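Local coordinates for protein Bd3459 (Bdellovibrio bacteriovorus, PDB 5CEC) that probably acts as a serine-type D-Ala-D-Ala carboxypeptidase or endopeptidase of the S13 family and forms a complex with the ankyrin-repeat immunity protein Bd3460, at residues E127-K132 with P209-R214; M233-A238 with S433-A438; D63-L68 with D283-N288; D327-M332 with I419-Q424. The protein carries 1 engineered substitution. All coordinates share one frame; numbering follows the deposited sequence. Where two conformers were deposited one is given.

Interaction 1: residues E127-K132 with P209-R214; sequences ELNRMK and PKIDVR
At the C-terminal end of helix 118-130, which closes in a Schellman motif, Asn129 clasps the backbone of Lys210 just ahead of the edge strand 212-218 of the mixed six-stranded sheet. The carboxamide answers both backbone polar groups of Lys210: its OD1 accepts from Lys210 N at 2.8 Å, while its ND2 donates to Lys210 O, also at 2.8 Å. The first bond is nearly straight (164°) and lies in the plane of the Asn129 carbonyl, on a lone pair. The second leaves close to the amide plane of Asn129 but comes in above the carbonyl plane of Lys210. With CG anti to the carbonyl carbon (chi1 -73°), the amide reaches off the helix toward the incoming chain, and Ile133 O takes a further bond from ND2. Two bonds to one residue fix the rotation of the amide. OD1 also lies 3.3 Å from Pro209 CA. In the Schellman ending, Lys132 has positive phi, its N bonds to Asn129 O, and Ile133 N reaches back to Leu128 O. Beside the polar clasp the apolar contact is slight, the CD1 methyl of Leu128 meeting CD1 of Ile211 at 4.1 Å.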
loop_
_atom_site.group_PDB
_atom_site.type_symbol
_atom_site.label_atom_id
_atom_site.label_comp_id
_atom_site.label_asym_id
_atom_site.label_seq_id
_atom_site.Cartn_x
_atom_site.Cartn_y
_atom_site.Cartn_z
ATOM N N GLU A 127 14.192 9.597 23.141
ATOM C CA GLU A 127 15.478 10.287 23.062
ATOM C C GLU A 127 15.585 11.445 24.034
ATOM O O GLU A 127 16.638 11.617 24.646
ATOM C CB GLU A 127 15.721 10.792 21.639
ATOM C CG GLU A 127 16.141 9.664 20.704
ATOM C CD GLU A 127 17.473 9.095 21.126
ATOM O OE1 GLU A 127 18.482 9.760 20.853
ATOM O OE2 GLU A 127 17.525 8.058 21.840
ATOM N N LEU A 128 14.533 12.255 24.160
ATOM C CA LEU A 128 14.542 13.331 25.155
ATOM C C LEU A 128 14.797 12.739 26.533
ATOM O O LEU A 128 15.666 13.232 27.275
ATOM C CB LEU A 128 13.236 14.142 25.115
ATOM C CG LEU A 128 13.042 14.979 23.838
ATOM C CD1 LEU A 128 11.611 15.486 23.771
ATOM C CD2 LEU A 128 14.001 16.132 23.726
ATOM N N ASN A 129 14.062 11.674 26.863
ATOM C CA ASN A 129 14.271 11.013 28.151
ATOM C C ASN A 129 15.696 10.470 28.328
ATOM O O ASN A 129 16.274 10.583 29.409
ATOM C CB ASN A 129 13.262 9.886 28.374
ATOM C CG ASN A 129 11.845 10.363 28.675
ATOM O OD1 ASN A 129 10.988 9.513 28.903
ATOM N ND2 ASN A 129 11.584 11.660 28.691
ATOM N N ARG A 130 16.252 9.897 27.257
ATOM C CA ARG A 130 17.642 9.426 27.295
ATOM C C ARG A 130 18.608 10.560 27.647
ATOM O O ARG A 130 19.596 10.323 28.340
ATOM C CB ARG A 130 18.029 8.784 25.961
ATOM C CG ARG A 130 19.376 8.074 25.993
ATOM C CD ARG A 130 19.685 7.314 24.724
ATOM N NE ARG A 130 19.797 8.213 23.569
ATOM C CZ ARG A 130 20.894 8.871 23.180
ATOM N NH1 ARG A 130 22.056 8.774 23.853
ATOM N NH2 ARG A 130 20.830 9.652 22.101
ATOM N N MET A 131 18.287 11.777 27.177
ATOM C CA MET A 131 19.046 12.989 27.466
ATOM C C MET A 131 18.700 13.653 28.796
ATOM O O MET A 131 19.195 14.739 29.077
ATOM C CB MET A 131 18.810 14.028 26.365
ATOM C CG MET A 131 19.170 13.564 24.997
ATOM S SD MET A 131 19.536 15.032 24.069
ATOM C CE MET A 131 21.234 15.251 24.601
ATOM N N LYS A 132 17.869 13.018 29.612
ATOM C CA LYS A 132 17.401 13.583 30.899
ATOM C C LYS A 132 16.525 14.841 30.699
ATOM O O LYS A 132 16.482 15.727 31.562
ATOM C CB LYS A 132 18.562 13.778 31.908
ATOM C CG LYS A 132 19.232 12.460 32.242
ATOM C CD LYS A 132 18.284 11.448 32.889
ATOM C CE LYS A 132 18.992 10.196 33.395
ATOM N NZ LYS A 132 19.690 9.467 32.302
ATOM N N PRO A 209 8.725 5.835 28.521
ATOM C CA PRO A 209 8.814 7.184 28.008
ATOM C C PRO A 209 7.750 8.122 28.574
ATOM O O PRO A 209 6.574 7.759 28.631
ATOM C CB PRO A 209 8.559 6.975 26.514
ATOM C CG PRO A 209 7.619 5.818 26.488
ATOM C CD PRO A 209 8.186 4.903 27.524
ATOM N N LYS A 210 8.156 9.328 28.970
ATOM C CA LYS A 210 7.206 10.309 29.493
ATOM C C LYS A 210 7.791 11.707 29.381
ATOM O O LYS A 210 8.952 11.921 29.721
ATOM C CB LYS A 210 6.829 10.002 30.960
ATOM C CG LYS A 210 5.719 10.881 31.525
ATOM C CD LYS A 210 5.239 10.396 32.897
ATOM C CE LYS A 210 4.102 11.258 33.413
ATOM N NZ LYS A 210 3.610 10.797 34.741
ATOM N N ILE A 211 6.970 12.656 28.941
ATOM C CA ILE A 211 7.363 14.060 28.843
ATOM C C ILE A 211 6.230 14.912 29.447
ATOM O O ILE A 211 5.070 14.545 29.347
ATOM C CB ILE A 211 7.659 14.402 27.349
ATOM C CG1 ILE A 211 8.439 15.689 27.181
ATOM C CG2 ILE A 211 6.417 14.482 26.502
ATOM C CD1 ILE A 211 9.907 15.531 27.502
ATOM N N ASP A 212 6.573 16.049 30.050
ATOM C CA ASP A 212 5.597 17.039 30.478
ATOM C C ASP A 212 5.901 18.311 29.723
ATOM O O ASP A 212 7.038 18.736 29.705
ATOM C CB ASP A 212 5.693 17.270 31.994
ATOM C CG ASP A 212 4.571 16.609 32.749
ATOM O OD1 ASP A 212 3.489 17.237 32.855
ATOM O OD2 ASP A 212 4.774 15.470 33.235
ATOM N N VAL A 213 4.902 18.910 29.085
ATOM C CA VAL A 213 5.064 20.152 28.327
ATOM C C VAL A 213 4.076 21.204 28.844
ATOM O O VAL A 213 2.870 20.951 28.867
ATOM C CB VAL A 213 4.816 19.947 26.824
ATOM C CG1 VAL A 213 5.095 21.236 26.082
ATOM C CG2 VAL A 213 5.652 18.803 26.279
ATOM N N ARG A 214 4.571 22.386 29.235
ATOM C CA ARG A 214 3.679 23.388 29.828
ATOM C C ARG A 214 3.006 24.252 28.774
ATOM O O ARG A 214 1.770 24.353 28.778
ATOM C CB ARG A 214 4.383 24.273 30.857
ATOM C CG ARG A 214 3.381 25.175 31.593
ATOM C CD ARG A 214 3.860 25.682 32.939
ATOM N NE ARG A 214 4.165 24.617 33.887
ATOM C CZ ARG A 214 4.877 24.771 35.004
ATOM N NH1 ARG A 214 5.398 25.955 35.336
ATOM N NH2 ARG A 214 5.085 23.720 35.796
#

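Interaction 2: residues M233-A238 with S433-A438; sequences MVLMSA and SYLTKA
Met233 and Val234 pair antiparallel with Lys437 and Thr436, the two segments running 161° apart, and Val234 and Thr436 form the hydrogen-bonded pair: Val234 N gives to Thr436 O at 2.7 Å and Thr436 N to Val234 O at 3.1 Å. Val234 O also receives a CA-H...O contact from Leu435 CA. Past this short ladder the chains are joined by other means. Water 1 links Met236 N to Tyr434 O, and Ser433 OG, which accepts a hydrogen bond from Asp430 N, donates to Met236 O at 2.7 Å. Strand 436-437, near the C-terminal end of the modelled chain, forms an edge of the mixed sheet beside strand 231-236. On one face of that sheet, the CD2 methyl of Leu435 sits between the CB atoms of Met233 and Leu235 across the contact, 4.0 Å from Met233 CB and 3.9 Å from Leu235 CB. The Met233 chain, bent at both chi2 and chi3, lies against the edge strand; its SD rests 3.7 Å from Lys437 CG, and its CE comes equally close to Lys437 N. Leu235, with CG anti to the backbone N (chi1 -177°), turns CD1 to within 3.3 Å of Ser433 O, near Phe123 of helix 118-130.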
loop_
_atom_site.group_PDB
_atom_site.type_symbol
_atom_site.label_atom_id
_atom_site.label_comp_id
_atom_site.label_asym_id
_atom_site.label_seq_id
_atom_site.Cartn_x
_atom_site.Cartn_y
_atom_site.Cartn_z
ATOM N N MET A 233 20.393 20.275 18.578
ATOM C CA MET A 233 20.391 18.843 18.490
ATOM C C MET A 233 19.679 18.485 17.179
ATOM O O MET A 233 18.773 19.215 16.733
ATOM C CB MET A 233 19.671 18.260 19.714
ATOM C CG MET A 233 20.251 18.714 21.054
ATOM S SD MET A 233 21.938 18.164 21.298
ATOM C CE MET A 233 21.648 16.412 21.557
ATOM N N VAL A 234 20.096 17.394 16.547
ATOM C CA VAL A 234 19.473 16.947 15.304
ATOM C C VAL A 234 18.874 15.566 15.497
ATOM O O VAL A 234 19.483 14.673 16.106
ATOM C CB VAL A 234 20.418 17.004 14.072
ATOM C CG1 VAL A 234 21.550 15.991 14.162
ATOM C CG2 VAL A 234 19.630 16.796 12.786
ATOM N N LEU A 235 17.655 15.420 14.984
ATOM C CA LEU A 235 16.937 14.157 14.937
ATOM C C LEU A 235 16.750 13.828 13.461
ATOM O O LEU A 235 15.842 14.341 12.801
ATOM C CB LEU A 235 15.568 14.294 15.615
ATOM C CG LEU A 235 14.745 13.000 15.704
ATOM C CD1 LEU A 235 15.195 12.171 16.897
ATOM C CD2 LEU A 235 13.254 13.323 15.771
ATOM N N MET A 236 17.596 12.968 12.924
ATOM C CA MET A 236 17.515 12.633 11.510
ATOM C C MET A 236 16.482 11.547 11.274
ATOM O O MET A 236 16.397 10.576 12.020
ATOM C CB MET A 236 18.843 12.162 10.974
ATOM C CG MET A 236 19.934 13.189 11.098
ATOM S SD MET A 236 21.284 12.898 9.958
ATOM C CE MET A 236 21.994 11.432 10.692
ATOM N N SER A 237 15.687 11.710 10.222
ATOM C CA SER A 237 14.838 10.620 9.772
ATOM C C SER A 237 15.662 9.441 9.308
ATOM O O SER A 237 16.869 9.567 9.043
ATOM C CB SER A 237 13.928 11.053 8.623
ATOM O OG SER A 237 14.654 11.221 7.419
ATOM N N ALA A 238 15.009 8.297 9.159
ATOM C CA ALA A 238 15.496 7.201 8.318
ATOM C C ALA A 238 15.800 7.766 6.921
ATOM O O ALA A 238 15.222 8.788 6.503
ATOM C CB ALA A 238 14.449 6.068 8.249
ATOM N N SER A 433 19.399 7.898 13.801
ATOM C CA SER A 433 18.412 8.910 14.136
ATOM C C SER A 433 18.508 9.454 15.541
ATOM O O SER A 433 17.807 10.401 15.873
ATOM C CB SER A 433 16.996 8.355 13.935
ATOM O OG SER A 433 16.769 7.990 12.572
ATOM N N TYR A 434 19.377 8.880 16.369
ATOM C CA TYR A 434 19.513 9.346 17.736
ATOM C C TYR A 434 19.780 10.847 17.786
ATOM O O TYR A 434 20.496 11.393 16.941
ATOM C CB TYR A 434 20.631 8.615 18.447
ATOM C CG TYR A 434 20.402 7.126 18.608
ATOM C CD1 TYR A 434 19.459 6.652 19.507
ATOM C CD2 TYR A 434 21.158 6.187 17.898
ATOM C CE1 TYR A 434 19.267 5.305 19.701
ATOM C CE2 TYR A 434 20.961 4.828 18.083
ATOM C CZ TYR A 434 20.000 4.395 18.976
ATOM O OH TYR A 434 19.801 3.064 19.200
ATOM N N LEU A 435 19.212 11.519 18.777
ATOM C CA LEU A 435 19.444 12.943 18.937
ATOM C C LEU A 435 20.898 13.194 19.186
ATOM O O LEU A 435 21.457 12.660 20.136
ATOM C CB LEU A 435 18.745 13.513 20.141
ATOM C CG LEU A 435 17.377 14.065 20.127
ATOM C CD1 LEU A 435 17.003 14.610 21.506
ATOM C CD2 LEU A 435 17.250 15.153 19.057
ATOM N N THR A 436 21.475 14.079 18.390
ATOM C CA THR A 436 22.910 14.308 18.447
ATOM C C THR A 436 23.190 15.797 18.251
ATOM O O THR A 436 22.462 16.476 17.535
ATOM C CB THR A 436 23.587 13.492 17.349
ATOM O OG1 THR A 436 23.074 12.151 17.408
ATOM C CG2 THR A 436 25.079 13.456 17.557
ATOM N N LYS A 437 24.236 16.311 18.881
ATOM C CA LYS A 437 24.628 17.693 18.656
ATOM C C LYS A 437 24.917 17.915 17.195
ATOM O O LYS A 437 25.534 17.065 16.541
ATOM C CB LYS A 437 25.884 18.017 19.450
ATOM C CG LYS A 437 25.637 18.369 20.905
ATOM C CD LYS A 437 26.854 19.077 21.525
ATOM C CE LYS A 437 27.024 20.501 20.991
ATOM N NZ LYS A 437 28.238 21.196 21.496
ATOM N N ALA A 438 24.512 19.072 16.691
ATOM C CA ALA A 438 24.770 19.444 15.297
ATOM C C ALA A 438 26.265 19.552 15.005
ATOM O O ALA A 438 26.707 19.244 13.882
ATOM C CB ALA A 438 24.078 20.757 14.971
HETATM O O HOH W 1 20.077 12.011 14.280
#

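Interaction 3: residues D63-L68 with D283-N288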
loop_
_atom_site.group_PDB
_atom_site.type_symbol
_atom_site.label_atom_id
_atom_site.label_comp_id
_atom_site.label_asym_id
_atom_site.label_seq_id
_atom_site.Cartn_x
_atom_site.Cartn_y
_atom_site.Cartn_z
ATOM N N ASP A 63 0.342 4.945 -25.737
ATOM C CA ASP A 63 0.615 6.388 -25.737
ATOM C C ASP A 63 -0.624 7.258 -25.419
ATOM O O ASP A 63 -0.625 8.487 -25.676
ATOM C CB ASP A 63 1.244 6.785 -27.084
ATOM C CG ASP A 63 0.333 6.468 -28.278
ATOM O OD1 ASP A 63 -0.509 5.529 -28.182
ATOM O OD2 ASP A 63 0.473 7.147 -29.322
ATOM N N ASP A 64 -1.662 6.644 -24.828
ATOM C CA ASP A 64 -2.875 7.364 -24.410
ATOM C C ASP A 64 -2.893 7.523 -22.888
ATOM O O ASP A 64 -2.491 6.592 -22.147
ATOM C CB ASP A 64 -4.116 6.578 -24.820
ATOM C CG ASP A 64 -4.275 6.460 -26.315
ATOM O OD1 ASP A 64 -3.703 7.284 -27.029
ATOM O OD2 ASP A 64 -4.974 5.547 -26.755
ATOM N N LYS A 65 -3.354 8.680 -22.399
ATOM C CA LYS A 65 -3.405 8.895 -20.943
ATOM C C LYS A 65 -4.574 8.146 -20.307
ATOM O O LYS A 65 -5.689 8.189 -20.833
ATOM C CB LYS A 65 -3.523 10.369 -20.542
ATOM C CG LYS A 65 -2.291 11.206 -20.875
ATOM C CD LYS A 65 -2.361 12.576 -20.188
ATOM C CE LYS A 65 -3.382 13.504 -20.799
ATOM N NZ LYS A 65 -3.596 14.751 -20.012
ATOM N N PHE A 66 -4.314 7.497 -19.158
ATOM C CA PHE A 66 -5.356 6.846 -18.342
ATOM C C PHE A 66 -5.127 7.162 -16.872
ATOM O O PHE A 66 -3.998 7.506 -16.480
ATOM C CB PHE A 66 -5.354 5.336 -18.532
ATOM C CG PHE A 66 -5.664 4.910 -19.926
ATOM C CD1 PHE A 66 -6.957 5.057 -20.422
ATOM C CD2 PHE A 66 -4.660 4.446 -20.773
ATOM C CE1 PHE A 66 -7.262 4.676 -21.698
ATOM C CE2 PHE A 66 -4.969 4.066 -22.055
ATOM C CZ PHE A 66 -6.258 4.191 -22.525
ATOM N N PRO A 67 -6.171 7.025 -16.044
ATOM C CA PRO A 67 -5.976 7.194 -14.604
ATOM C C PRO A 67 -4.979 6.188 -14.034
ATOM O O PRO A 67 -5.039 5.013 -14.383
ATOM C CB PRO A 67 -7.360 6.970 -14.030
ATOM C CG PRO A 67 -8.311 7.214 -15.143
ATOM C CD PRO A 67 -7.585 6.766 -16.381
ATOM N N LEU A 68 -4.070 6.685 -13.214
ATOM C CA LEU A 68 -3.011 5.856 -12.646
ATOM C C LEU A 68 -3.328 5.292 -11.278
ATOM O O LEU A 68 -2.733 4.292 -10.853
ATOM C CB LEU A 68 -1.744 6.690 -12.517
ATOM C CG LEU A 68 -1.183 7.327 -13.791
ATOM C CD1 LEU A 68 0.100 8.074 -13.475
ATOM C CD2 LEU A 68 -0.924 6.241 -14.829
ATOM N N ASP A 283 1.366 13.711 -22.220
ATOM C CA ASP A 283 2.016 12.479 -21.752
ATOM C C ASP A 283 1.679 12.155 -20.291
ATOM O O ASP A 283 1.538 10.997 -19.934
ATOM C CB ASP A 283 3.531 12.606 -21.852
ATOM C CG ASP A 283 4.004 12.936 -23.253
ATOM O OD1 ASP A 283 3.634 12.171 -24.156
ATOM O OD2 ASP A 283 4.718 13.954 -23.453
ATOM N N ILE A 284 1.599 13.193 -19.464
ATOM C CA ILE A 284 1.423 13.030 -18.026
ATOM C C ILE A 284 0.856 14.300 -17.414
ATOM O O ILE A 284 1.327 15.387 -17.708
ATOM C CB ILE A 284 2.772 12.640 -17.352
ATOM C CG1 ILE A 284 2.602 12.404 -15.845
ATOM C CG2 ILE A 284 3.877 13.661 -17.623
ATOM C CD1 ILE A 284 3.737 11.615 -15.217
ATOM N N GLU A 285 -0.178 14.160 -16.583
ATOM C CA GLU A 285 -0.806 15.309 -15.964
ATOM C C GLU A 285 -1.106 14.940 -14.531
ATOM O O GLU A 285 -1.967 14.105 -14.258
ATOM C CB GLU A 285 -2.057 15.709 -16.711
ATOM C CG GLU A 285 -2.724 16.944 -16.155
ATOM C CD GLU A 285 -4.023 17.278 -16.848
ATOM O OE1 GLU A 285 -4.143 17.063 -18.077
ATOM O OE2 GLU A 285 -4.924 17.786 -16.158
ATOM N N PHE A 286 -0.361 15.554 -13.629
ATOM C CA PHE A 286 -0.495 15.319 -12.214
ATOM C C PHE A 286 -1.113 16.518 -11.493
ATOM O O PHE A 286 -0.952 17.680 -11.894
ATOM C CB PHE A 286 0.884 15.043 -11.588
ATOM C CG PHE A 286 1.270 13.582 -11.545
ATOM C CD1 PHE A 286 1.002 12.719 -12.610
ATOM C CD2 PHE A 286 1.923 13.071 -10.432
ATOM C CE1 PHE A 286 1.374 11.380 -12.537
ATOM C CE2 PHE A 286 2.305 11.737 -10.377
ATOM C CZ PHE A 286 2.034 10.894 -11.417
ATOM N N HIS A 287 -1.807 16.214 -10.408
ATOM C CA HIS A 287 -2.294 17.215 -9.495
ATOM C C HIS A 287 -1.915 16.938 -8.050
ATOM O O HIS A 287 -2.110 17.821 -7.212
ATOM C CB HIS A 287 -3.821 17.328 -9.610
ATOM C CG HIS A 287 -4.298 17.478 -11.013
ATOM N ND1 HIS A 287 -4.334 18.702 -11.634
ATOM C CD2 HIS A 287 -4.672 16.568 -11.944
ATOM C CE1 HIS A 287 -4.735 18.552 -12.880
ATOM N NE2 HIS A 287 -4.961 17.267 -13.090
ATOM N N ASN A 288 -1.427 15.734 -7.737
ATOM C CA ASN A 288 -0.990 15.413 -6.405
ATOM C C ASN A 288 0.019 14.292 -6.495
ATOM O O ASN A 288 0.293 13.774 -7.590
ATOM C CB ASN A 288 -2.182 15.105 -5.475
ATOM C CG ASN A 288 -2.959 13.861 -5.874
ATOM O OD1 ASN A 288 -2.458 12.957 -6.502
ATOM N ND2 ASN A 288 -4.233 13.842 -5.529
#
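Leu68 and Phe286 make the close-packed, buried part of this contact, and Lys65 with Glu285 the more open part. The CD1 methyl of Leu68 meets the Phe286 ring obliquely, 3.7 Å from CE1 and 4.0 Å from CZ, the two side chains crossing at about a right angle. Phe286 is also stacked with Phe269 and touches Tyr260 of helix 253-262, which places the pair within the apolar interior. On the looser side, Lys65 lays its aliphatic chain along the backbone of the other segment, CG lying 3.9 Å from Asp283 O and CD 4.1 Å from Ile284 N. A bend at chi3 (-72°) then turns the ammonium group to Glu285, where NZ forms a salt bridge with OE1 at 3.1 Å. NZ also donates a hydrogen bond to Thr281 O, its strongest polar partner. The other carboxylate oxygen of Glu285, OE2, receives a weak bond from His287 NE2. The contact is made through side chains, with strand 304-306 running between the two backbones and hydrogen-bonding to both, through Phe66 and Ala305 on one flank and Glu285 and Glu304 on the other. The arrangement is that of the two outer strands of a three-stranded antiparallel sheet, bridged by side chains over the central strand.

Interaction 4: residues D327-M332 with I419-Q424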
loop_
_atom_site.group_PDB
_atom_site.type_symbol
_atom_site.label_atom_id
_atom_site.label_comp_id
_atom_site.label_asym_id
_atom_site.label_seq_id
_atom_site.Cartn_x
_atom_site.Cartn_y
_atom_site.Cartn_z
ATOM N N ASP A 327 18.398 -1.237 -5.730
ATOM C CA ASP A 327 17.494 -1.909 -6.664
ATOM C C ASP A 327 16.069 -1.337 -6.445
ATOM O O ASP A 327 15.784 -0.644 -5.431
ATOM C CB ASP A 327 17.390 -3.436 -6.341
ATOM C CG ASP A 327 18.699 -4.199 -6.514
ATOM O OD1 ASP A 327 19.566 -3.788 -7.281
ATOM O OD2 ASP A 327 18.824 -5.264 -5.887
ATOM N N LEU A 328 15.156 -1.626 -7.370
ATOM C CA LEU A 328 13.765 -1.195 -7.185
ATOM C C LEU A 328 13.201 -1.723 -5.854
ATOM O O LEU A 328 12.407 -1.034 -5.208
ATOM C CB LEU A 328 12.894 -1.599 -8.367
ATOM C CG LEU A 328 13.097 -0.831 -9.682
ATOM C CD1 LEU A 328 12.295 -1.425 -10.801
ATOM C CD2 LEU A 328 12.765 0.648 -9.510
ATOM N N SER A 329 13.648 -2.911 -5.419
ATOM C CA SER A 329 13.189 -3.492 -4.142
ATOM C C SER A 329 13.616 -2.705 -2.891
ATOM O O SER A 329 13.137 -2.988 -1.815
ATOM C CB SER A 329 13.681 -4.921 -4.010
ATOM O OG SER A 329 15.098 -4.939 -3.976
ATOM N N ASP A 330 14.527 -1.740 -3.047
ATOM C CA ASP A 330 14.844 -0.839 -1.955
ATOM C C ASP A 330 13.836 0.265 -1.726
ATOM O O ASP A 330 13.855 0.912 -0.710
ATOM C CB ASP A 330 16.265 -0.305 -2.095
ATOM C CG ASP A 330 17.292 -1.412 -2.014
ATOM O OD1 ASP A 330 17.291 -2.135 -1.007
ATOM O OD2 ASP A 330 18.085 -1.572 -2.948
ATOM N N VAL A 331 12.947 0.478 -2.696
ATOM C CA VAL A 331 11.924 1.506 -2.569
ATOM C C VAL A 331 10.498 1.069 -2.929
ATOM O O VAL A 331 9.571 1.831 -2.700
ATOM C CB VAL A 331 12.270 2.782 -3.370
ATOM C CG1 VAL A 331 13.604 3.369 -2.903
ATOM C CG2 VAL A 331 12.267 2.527 -4.867
ATOM N N MET A 332 10.337 -0.131 -3.460
ATOM C CA MET A 332 9.039 -0.664 -3.899
ATOM C C MET A 332 8.872 -2.079 -3.394
ATOM O O MET A 332 9.853 -2.749 -3.035
ATOM C CB MET A 332 8.906 -0.706 -5.424
ATOM C CG MET A 332 8.700 0.650 -6.040
ATOM S SD MET A 332 8.896 0.668 -7.831
ATOM C CE MET A 332 7.500 -0.353 -8.261
ATOM N N ILE A 419 14.451 -12.746 -7.011
ATOM C CA ILE A 419 15.393 -11.651 -6.778
ATOM C C ILE A 419 16.119 -11.844 -5.458
ATOM O O ILE A 419 15.692 -12.619 -4.604
ATOM C CB ILE A 419 14.737 -10.255 -6.857
ATOM C CG1 ILE A 419 13.715 -10.030 -5.749
ATOM C CG2 ILE A 419 14.097 -10.082 -8.217
ATOM C CD1 ILE A 419 13.223 -8.597 -5.666
ATOM N N LYS A 420 17.234 -11.148 -5.324
ATOM C CA LYS A 420 17.993 -11.147 -4.080
ATOM C C LYS A 420 17.330 -10.098 -3.198
ATOM O O LYS A 420 17.430 -8.906 -3.459
ATOM C CB LYS A 420 19.478 -10.815 -4.327
ATOM C CG LYS A 420 20.316 -10.711 -3.062
ATOM C CD LYS A 420 21.658 -10.036 -3.331
ATOM C CE LYS A 420 22.320 -9.596 -2.032
ATOM N NZ LYS A 420 23.647 -8.965 -2.272
ATOM N N TYR A 421 16.619 -10.551 -2.179
ATOM C CA TYR A 421 15.818 -9.660 -1.353
ATOM C C TYR A 421 15.510 -10.326 -0.019
ATOM O O TYR A 421 15.050 -11.465 0.002
ATOM C CB TYR A 421 14.486 -9.280 -2.036
ATOM C CG TYR A 421 13.681 -8.326 -1.168
ATOM C CD1 TYR A 421 14.141 -7.057 -0.923
ATOM C CD2 TYR A 421 12.498 -8.728 -0.537
ATOM C CE1 TYR A 421 13.450 -6.182 -0.093
ATOM C CE2 TYR A 421 11.797 -7.861 0.305
ATOM C CZ TYR A 421 12.290 -6.595 0.532
ATOM O OH TYR A 421 11.666 -5.704 1.343
ATOM N N THR A 422 15.696 -9.575 1.062
ATOM C CA THR A 422 15.269 -9.974 2.393
ATOM C C THR A 422 14.277 -8.900 2.853
ATOM O O THR A 422 14.558 -7.706 2.747
ATOM C CB THR A 422 16.472 -10.086 3.343
ATOM O OG1 THR A 422 17.381 -11.065 2.832
ATOM C CG2 THR A 422 16.007 -10.519 4.727
ATOM N N GLU A 423 13.114 -9.337 3.347
ATOM C CA GLU A 423 12.062 -8.421 3.795
ATOM C C GLU A 423 12.607 -7.368 4.738
ATOM O O GLU A 423 13.203 -7.684 5.787
ATOM C CB GLU A 423 10.941 -9.179 4.486
ATOM C CG GLU A 423 9.733 -8.332 4.868
ATOM C CD GLU A 423 8.626 -9.163 5.454
ATOM O OE1 GLU A 423 8.929 -10.226 6.010
ATOM O OE2 GLU A 423 7.473 -8.755 5.377
ATOM N N GLN A 424 12.322 -6.116 4.397
ATOM C CA GLN A 424 12.780 -4.966 5.167
ATOM C C GLN A 424 11.714 -4.569 6.201
ATOM O O GLN A 424 10.539 -4.944 6.077
ATOM C CB GLN A 424 13.105 -3.825 4.204
ATOM C CG GLN A 424 14.240 -4.202 3.238
ATOM C CD GLN A 424 14.542 -3.134 2.212
ATOM O OE1 GLN A 424 13.844 -2.141 2.128
ATOM N NE2 GLN A 424 15.582 -3.343 1.414
HETATM O O HOH W 2 16.522 -6.835 -5.278
HETATM O O HOH W 3 14.979 0.183 1.586
#
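Van der Waals contact centres on Ser329, whose CB is flanked by Ile419 and Tyr421. CB lies 3.8 Å from CD1 of the Tyr421 ring and 4.1 Å from the CD1 methyl of Ile419, while Ser329 O approaches Tyr421 CE1 at 3.6 Å. Val334, in the edge strand 333-334 of the six-stranded antiparallel sheet, touches all three residues.

One direct hydrogen bond joins the segments: Gln424 NE2 donates to Asp330 OD1 at 3.2 Å. It lies in the amide plane and uses the anti lone pair of the carboxylate, the two flat groups being nearly coplanar (15° apart). The other oxygen, Asp330 OD2, accepts from Asp327 N in a straight bond (172°), so both ends of the carboxylate are engaged and its rotation is fixed.

Water supplies two further bridges. Water 2 accepts from Ser329 OG at 2.7 Å and donates to Asp327 OD2 and Lys420 O; water 3 donates to Asp330 O and to Gln424 OE1. The Gln424 amide thus meets Asp330 directly through its nitrogen and by way of water through its oxygen.

Beyond the segments, Lys245 NZ bonds to Ser329 O and Tyr421 OH, tying the two loops together from outside, and Tyr421 OH also bonds to Asp338. The chemistry implies a joint in which one direct hydrogen bond and two water bridges supplement the packing of Ser329.

Interactions 1 and 2 belong to one region, their centres 15 Å apart and both on the mixed sheet. They touch directly: Glu127 OE1 probably accepts from Leu435 N at 2.8 Å, and Met131 SD packs against Leu435 CD1 at 3.6 Å. Interaction 3 lies on the opposite side of the chain's centre, its own centre 47 Å from that of interaction 1. Interaction 4 comes between, its nearest atoms about 10 Å from interaction 2 and about 12 Å from interaction 3. The probable active site, inferred from an SxxK pattern at Ser70 and Lys73 with Ser251 and Lys357, lies close to interactions 3 and 4: Leu68 is near it without touching, and Met332 touches Lys357.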